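Local atomic coordinates of extracellular ligand-binding receptor (PDB entry 3UKJ), a protein that probably captures aromatic acids derived from lignin, such as p-coumaric acid, as the extracellular solute-binding component of a transport system. Residues N60-V65 with N90-P95; K69-M74 with Q310-A315. All coordinates share one frame; numbering follows the deposited sequence.

In the fold
Both contacts lie in the lobe that holds strand 72-75, toward its outer part, their centres about 21 and 23 Å from the centre of the chain; the aromatic acid ligand sits elsewhere, between the two lobes. Interaction 1 pairs the two helices flanking strand 72-75 in sequence, and interaction 2 sets helix 310-322 against the chain entering that strand. Their centres are about 9 Å apart, and two probable hydrogen bonds join them: Gln310 NE2 to Gln93 O at 2.8 Å, and Ile73 N to Pro95 O at 2.9 Å. Arg313 of interaction 2 also reaches Val65 O, beside the apolar part of interaction 1. Glu311 in 310-315 binds the praseodymium ion.

Interaction 1 (N60-V65 with N90-P95); sequences NARRFV and NEAQVP
Val65 sits at the end of its helix with both methyls pushed against the 90-95 segment, and this is where the contact is tight. Its CG1 meets CG2 of Val94 at 3.6 Å, while CG2 packs on CB of Ala92 at 3.8 Å. The chi1 of -56° explains the split: it places CG1 anti to the carbonyl carbon and sends CG2 between the backbone N and that carbon, giving one methyl to each partner. Branched valines suit this interior, and the single methyl of Ala92 lets the two backbones come near, Val65 CA and Ala92 CA being 7.1 Å apart. Behind them, Ile73 of the central strand also touches Val65. The arrangement belongs to the alternating beta-alpha architecture of the periplasmic binding proteins: helix 54-65 leads into strand 72-75, helix 79-92 makes the crossover to the parallel neighbour 96-98, and their C-terminal ends meet here. Gln93, first past the helix to leave helical backbone angles, has a positive phi, and the chain then brings Val94 to Val65 CG1. Toward solvent the packing gives way to a single charged pair. Arg62, its CG anti to the backbone N but its chain bent at chi2 and chi3, brings the guanidinium round to Glu91, which reaches out with an extended chain. Arg62 NH1 and NH2 both hold the same oxygen, Glu91 OE1, at 3.0 Å each, an end-on grip in which the acceptor is tilted from the guanidinium plane. The N-H...O angles, 133° and 134°, are well short of straight, as expected when one atom serves two donors. Long, flexible residues suit this solvent-facing side, since their charged ends can remain near water. Both residues also touch crystal neighbours, and lattice contacts may influence how they are posed.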
loop_
_atom_site.group_PDB
_atom_site.type_symbol
_atom_site.label_atom_id
_atom_site.label_comp_id
_atom_site.label_asym_id
_atom_site.label_seq_id
_atom_site.Cartn_x
_atom_site.Cartn_y
_atom_site.Cartn_z
ATOM N N ASN A 60 -7.532 17.033 -8.267
ATOM C CA ASN A 60 -7.988 17.002 -6.867
ATOM C C ASN A 60 -6.951 17.611 -5.922
ATOM O O ASN A 60 -7.305 18.490 -5.103
ATOM C CB ASN A 60 -8.303 15.582 -6.414
ATOM C CG ASN A 60 -9.573 15.046 -7.027
ATOM O OD1 ASN A 60 -10.311 15.751 -7.753
ATOM N ND2 ASN A 60 -9.770 13.741 -6.857
ATOM N N ALA A 61 -5.695 17.172 -6.059
ATOM C CA ALA A 61 -4.617 17.643 -5.188
ATOM C C ALA A 61 -4.407 19.151 -5.376
ATOM O O ALA A 61 -4.254 19.889 -4.388
ATOM C CB ALA A 61 -3.307 16.878 -5.472
ATOM N N ARG A 62 -4.480 19.619 -6.628
ATOM C CA ARG A 62 -4.251 21.048 -6.880
ATOM C C ARG A 62 -5.316 21.867 -6.164
ATOM O O ARG A 62 -5.008 22.905 -5.566
ATOM C CB ARG A 62 -4.213 21.397 -8.388
ATOM C CG ARG A 62 -3.887 22.878 -8.688
ATOM C CD ARG A 62 -2.449 23.267 -8.334
ATOM N NE ARG A 62 -1.479 22.694 -9.282
ATOM C CZ ARG A 62 -0.159 22.629 -9.082
ATOM N NH1 ARG A 62 0.397 23.212 -8.012
ATOM N NH2 ARG A 62 0.601 21.969 -9.965
ATOM N N ARG A 63 -6.574 21.439 -6.293
ATOM C CA ARG A 63 -7.658 22.130 -5.635
ATOM C C ARG A 63 -7.595 22.078 -4.126
ATOM O O ARG A 63 -7.889 23.072 -3.474
ATOM C CB ARG A 63 -8.988 21.612 -6.151
ATOM C CG ARG A 63 -9.186 21.977 -7.658
ATOM C CD ARG A 63 -10.158 21.088 -8.381
ATOM N NE ARG A 63 -10.173 21.414 -9.816
ATOM C CZ ARG A 63 -11.140 21.064 -10.675
ATOM N NH1 ARG A 63 -11.002 21.351 -11.966
ATOM N NH2 ARG A 63 -12.123 20.251 -10.288
ATOM N N PHE A 64 -7.128 20.968 -3.560
ATOM C CA PHE A 64 -6.988 20.896 -2.109
ATOM C C PHE A 64 -5.986 21.955 -1.657
ATOM O O PHE A 64 -6.219 22.666 -0.676
ATOM C CB PHE A 64 -6.426 19.536 -1.670
ATOM C CG PHE A 64 -7.351 18.375 -1.900
ATOM C CD1 PHE A 64 -8.745 18.538 -1.934
ATOM C CD2 PHE A 64 -6.818 17.083 -2.051
ATOM C CE1 PHE A 64 -9.578 17.424 -2.108
ATOM C CE2 PHE A 64 -7.662 15.971 -2.180
ATOM C CZ PHE A 64 -9.024 16.148 -2.250
ATOM N N VAL A 65 -4.882 22.066 -2.381
ATOM C CA VAL A 65 -3.793 22.916 -1.905
ATOM C C VAL A 65 -4.054 24.414 -2.098
ATOM O O VAL A 65 -3.481 25.243 -1.370
ATOM C CB VAL A 65 -2.371 22.464 -2.404
ATOM C CG1 VAL A 65 -2.105 21.030 -2.028
ATOM C CG2 VAL A 65 -2.182 22.667 -3.896
ATOM N N ASN A 90 4.984 18.428 -3.761
ATOM C CA ASN A 90 6.393 18.877 -3.722
ATOM C C ASN A 90 6.624 20.233 -4.413
ATOM O O ASN A 90 7.650 20.892 -4.217
ATOM C CB ASN A 90 7.333 17.780 -4.262
ATOM C CG ASN A 90 7.635 16.726 -3.204
ATOM O OD1 ASN A 90 8.589 16.864 -2.410
ATOM N ND2 ASN A 90 6.748 15.728 -3.105
ATOM N N GLU A 91 5.718 20.571 -5.316
ATOM C CA GLU A 91 5.735 21.899 -5.932
ATOM C C GLU A 91 5.037 22.926 -5.045
ATOM O O GLU A 91 5.571 24.012 -4.818
ATOM C CB GLU A 91 5.035 21.870 -7.274
ATOM C CG GLU A 91 5.055 23.257 -7.923
ATOM C CD GLU A 91 4.356 23.276 -9.228
ATOM O OE1 GLU A 91 3.115 23.335 -9.226
ATOM O OE2 GLU A 91 5.061 23.326 -10.255
ATOM N N ALA A 92 3.835 22.585 -4.562
ATOM C CA ALA A 92 3.045 23.515 -3.720
ATOM C C ALA A 92 3.520 23.567 -2.284
ATOM O O ALA A 92 3.142 24.468 -1.528
ATOM C CB ALA A 92 1.552 23.180 -3.785
ATOM N N GLN A 93 4.350 22.611 -1.905
ATOM C CA GLN A 93 5.029 22.595 -0.594
ATOM C C GLN A 93 4.019 22.295 0.526
ATOM O O GLN A 93 3.795 23.104 1.447
ATOM C CB GLN A 93 5.817 23.885 -0.360
ATOM C CG GLN A 93 6.896 24.128 -1.419
ATOM C CD GLN A 93 7.752 25.319 -1.096
ATOM O OE1 GLN A 93 7.556 26.411 -1.630
ATOM N NE2 GLN A 93 8.713 25.121 -0.224
ATOM N N VAL A 94 3.324 21.164 0.359
ATOM C CA VAL A 94 2.311 20.716 1.307
ATOM C C VAL A 94 2.596 19.251 1.709
ATOM O O VAL A 94 2.905 18.434 0.838
ATOM C CB VAL A 94 0.887 20.788 0.659
ATOM C CG1 VAL A 94 -0.184 20.350 1.705
ATOM C CG2 VAL A 94 0.601 22.193 0.116
ATOM N N PRO A 95 2.611 18.942 3.027
ATOM C CA PRO A 95 2.808 17.541 3.451
ATOM C C PRO A 95 1.794 16.613 2.773
ATOM O O PRO A 95 0.607 16.950 2.644
ATOM C CB PRO A 95 2.551 17.586 4.970
ATOM C CG PRO A 95 2.832 19.063 5.378
ATOM C CD PRO A 95 2.338 19.851 4.171
#

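Interaction 2 (K69-M74 with Q310-A315); sequences KADVIM and QEFREA. With PR (praseodymium ion), chain C.
In this lobe's mostly parallel mixed sheet, the chain entering strand 72-75 is met by helix 310-322, with Ala70 and Asp71 facing Arg313 and Phe312. Arg313 approaches the carbonyl of Ala70 side-on, NE at 3.0 Å and NH2 at 2.9 Å from the one oxygen. That oxygen lies almost in the guanidinium plane, and NE stands nearly along the C=O axis, the C=O...N angle being 161°. A chain extended from CG to NE carries the group across to the backbone, its CG passing 3.8 Å from Asp71 O, a buried oxygen with no hydrogen-bond partner in the model. The remaining nitrogen, NH1, donates to Gln310 OE1 at 2.9 Å, one turn earlier on the same helix; NH2 also reaches Val65 O. Arginine suits this position because its flat group can serve several carbonyls at once, and a methionine here would probably leave the Ala70 and Val65 carbonyls without these donors and Gln310 OE1 without its own. The helix follows 282-304 and, in this periplasmic binding protein fold, packs where strands 8-14, 72-75 and 96-98 begin, so residues more than 230 positions apart become neighbours. Phe312 supplies the apolar half. CB of Asp71 lies at the edge of its ring, in plane, 3.8 Å from CD2, while OD1 approaches CD2 obliquely at 3.4 Å; carboxylate and ring planes are 79° apart. Ile8, Ala301 and Leu302 also touch the ring. The buried Asp71 carboxylate is satisfied by backbone N-H groups, OD1 by Gly308 and OD2 by Thr9, so it ties the sheet to the loop before the helix. On this helix Glu311 points elsewhere: its carboxylate oxygens, OE1 at 2.3 Å and OE2 at 2.6 Å, hold the praseodymium ion, a site that Thr304 shares.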
loop_
_atom_site.group_PDB
_atom_site.type_symbol
_atom_site.label_atom_id
_atom_site.label_comp_id
_atom_site.label_asym_id
_atom_site.label_seq_id
_atom_site.Cartn_x
_atom_site.Cartn_y
_atom_site.Cartn_z
ATOM N N LYS A 69 -6.959 25.364 0.754
ATOM C CA LYS A 69 -5.800 25.711 1.624
ATOM C C LYS A 69 -5.490 24.578 2.599
ATOM O O LYS A 69 -5.273 24.811 3.789
ATOM C CB LYS A 69 -6.035 27.025 2.392
ATOM C CG LYS A 69 -6.214 28.238 1.472
ATOM C CD LYS A 69 -6.682 29.484 2.209
ATOM C CE LYS A 69 -5.535 30.338 2.660
ATOM N NZ LYS A 69 -6.056 31.609 3.227
ATOM N N ALA A 70 -5.314 23.371 2.066
ATOM C CA ALA A 70 -5.173 22.201 2.922
ATOM C C ALA A 70 -3.873 22.298 3.686
ATOM O O ALA A 70 -2.879 22.791 3.153
ATOM C CB ALA A 70 -5.172 20.954 2.094
ATOM N N ASP A 71 -3.894 21.808 4.920
ATOM C CA ASP A 71 -2.671 21.659 5.726
ATOM C C ASP A 71 -1.897 20.385 5.369
ATOM O O ASP A 71 -0.667 20.343 5.451
ATOM C CB ASP A 71 -3.040 21.683 7.213
ATOM C CG ASP A 71 -3.670 22.979 7.626
ATOM O OD1 ASP A 71 -2.988 24.011 7.548
ATOM O OD2 ASP A 71 -4.864 22.972 7.973
ATOM N N VAL A 72 -2.637 19.344 5.005
ATOM C CA VAL A 72 -2.063 18.038 4.614
ATOM C C VAL A 72 -2.905 17.510 3.492
ATOM O O VAL A 72 -4.124 17.703 3.487
ATOM C CB VAL A 72 -2.087 17.045 5.791
ATOM C CG1 VAL A 72 -1.595 15.629 5.337
ATOM C CG2 VAL A 72 -1.291 17.601 7.003
ATOM N N ILE A 73 -2.258 16.830 2.533
ATOM C CA ILE A 73 -2.997 16.079 1.529
ATOM C C ILE A 73 -2.608 14.602 1.570
ATOM O O ILE A 73 -1.599 14.240 2.182
ATOM C CB ILE A 73 -2.887 16.661 0.095
ATOM C CG1 ILE A 73 -1.452 16.572 -0.460
ATOM C CG2 ILE A 73 -3.445 18.138 0.064
ATOM C CD1 ILE A 73 -1.337 17.038 -1.930
HETATM N N MSE A 74 -3.518 13.764 1.101
HETATM C CA MSE A 74 -3.396 12.305 1.252
HETATM C C MSE A 74 -3.942 11.594 0.012
HETATM O O MSE A 74 -4.961 12.038 -0.600
HETATM C CB MSE A 74 -4.179 11.862 2.500
HETATM C CG MSE A 74 -4.101 10.389 2.849
HETATM SE SE MSE A 74 -5.194 10.045 4.462
HETATM C CE MSE A 74 -4.896 11.586 5.391
ATOM N N GLN A 310 1.484 28.654 5.598
ATOM C CA GLN A 310 2.602 27.895 5.037
ATOM C C GLN A 310 3.545 27.427 6.124
ATOM O O GLN A 310 4.008 26.266 6.059
ATOM C CB GLN A 310 3.362 28.702 3.971
ATOM C CG GLN A 310 4.422 27.891 3.211
ATOM C CD GLN A 310 3.835 26.721 2.471
ATOM O OE1 GLN A 310 2.728 26.814 1.925
ATOM N NE2 GLN A 310 4.625 25.649 2.333
ATOM N N GLU A 311 3.646 28.212 7.211
ATOM C CA GLU A 311 4.478 27.785 8.369
ATOM C C GLU A 311 3.955 26.464 8.957
ATOM O O GLU A 311 4.744 25.687 9.474
ATOM C CB GLU A 311 4.520 28.839 9.480
ATOM C CG GLU A 311 5.613 28.551 10.551
ATOM C CD GLU A 311 5.427 29.348 11.830
ATOM O OE1 GLU A 311 6.383 29.402 12.665
ATOM O OE2 GLU A 311 4.337 29.959 11.988
ATOM N N PHE A 312 2.629 26.272 8.966
ATOM C CA PHE A 312 2.047 25.057 9.564
ATOM C C PHE A 312 2.441 23.857 8.709
ATOM O O PHE A 312 2.773 22.796 9.235
ATOM C CB PHE A 312 0.520 25.143 9.678
ATOM C CG PHE A 312 -0.082 24.100 10.577
ATOM C CD1 PHE A 312 0.090 24.175 11.963
ATOM C CD2 PHE A 312 -0.910 23.108 10.063
ATOM C CE1 PHE A 312 -0.394 23.194 12.802
ATOM C CE2 PHE A 312 -1.485 22.142 10.918
ATOM C CZ PHE A 312 -1.175 22.150 12.276
ATOM N N ARG A 313 2.410 24.040 7.386
ATOM C CA ARG A 313 2.904 23.016 6.445
ATOM C C ARG A 313 4.362 22.629 6.731
ATOM O O ARG A 313 4.704 21.425 6.879
ATOM C CB ARG A 313 2.714 23.510 5.013
ATOM C CG ARG A 313 1.242 23.530 4.574
ATOM C CD ARG A 313 1.035 24.425 3.371
ATOM N NE ARG A 313 -0.294 24.270 2.803
ATOM C CZ ARG A 313 -0.688 24.907 1.708
ATOM N NH1 ARG A 313 0.210 25.621 0.999
ATOM N NH2 ARG A 313 -1.902 24.681 1.211
ATOM N N GLU A 314 5.206 23.638 6.874
ATOM C CA GLU A 314 6.586 23.400 7.254
ATOM C C GLU A 314 6.720 22.711 8.606
ATOM O O GLU A 314 7.559 21.848 8.765
ATOM C CB GLU A 314 7.373 24.721 7.245
ATOM C CG GLU A 314 7.836 25.160 5.847
ATOM C CD GLU A 314 8.908 24.232 5.236
ATOM O OE1 GLU A 314 9.638 23.599 6.006
ATOM O OE2 GLU A 314 9.294 24.472 4.068
ATOM N N ALA A 315 5.964 23.160 9.605
ATOM C CA ALA A 315 6.100 22.603 10.947
ATOM C C ALA A 315 5.699 21.115 10.957
ATOM O O ALA A 315 6.290 20.332 11.690
ATOM C CB ALA A 315 5.288 23.411 11.985
HETATM PR PR PR C . 5.446 30.840 14.220
#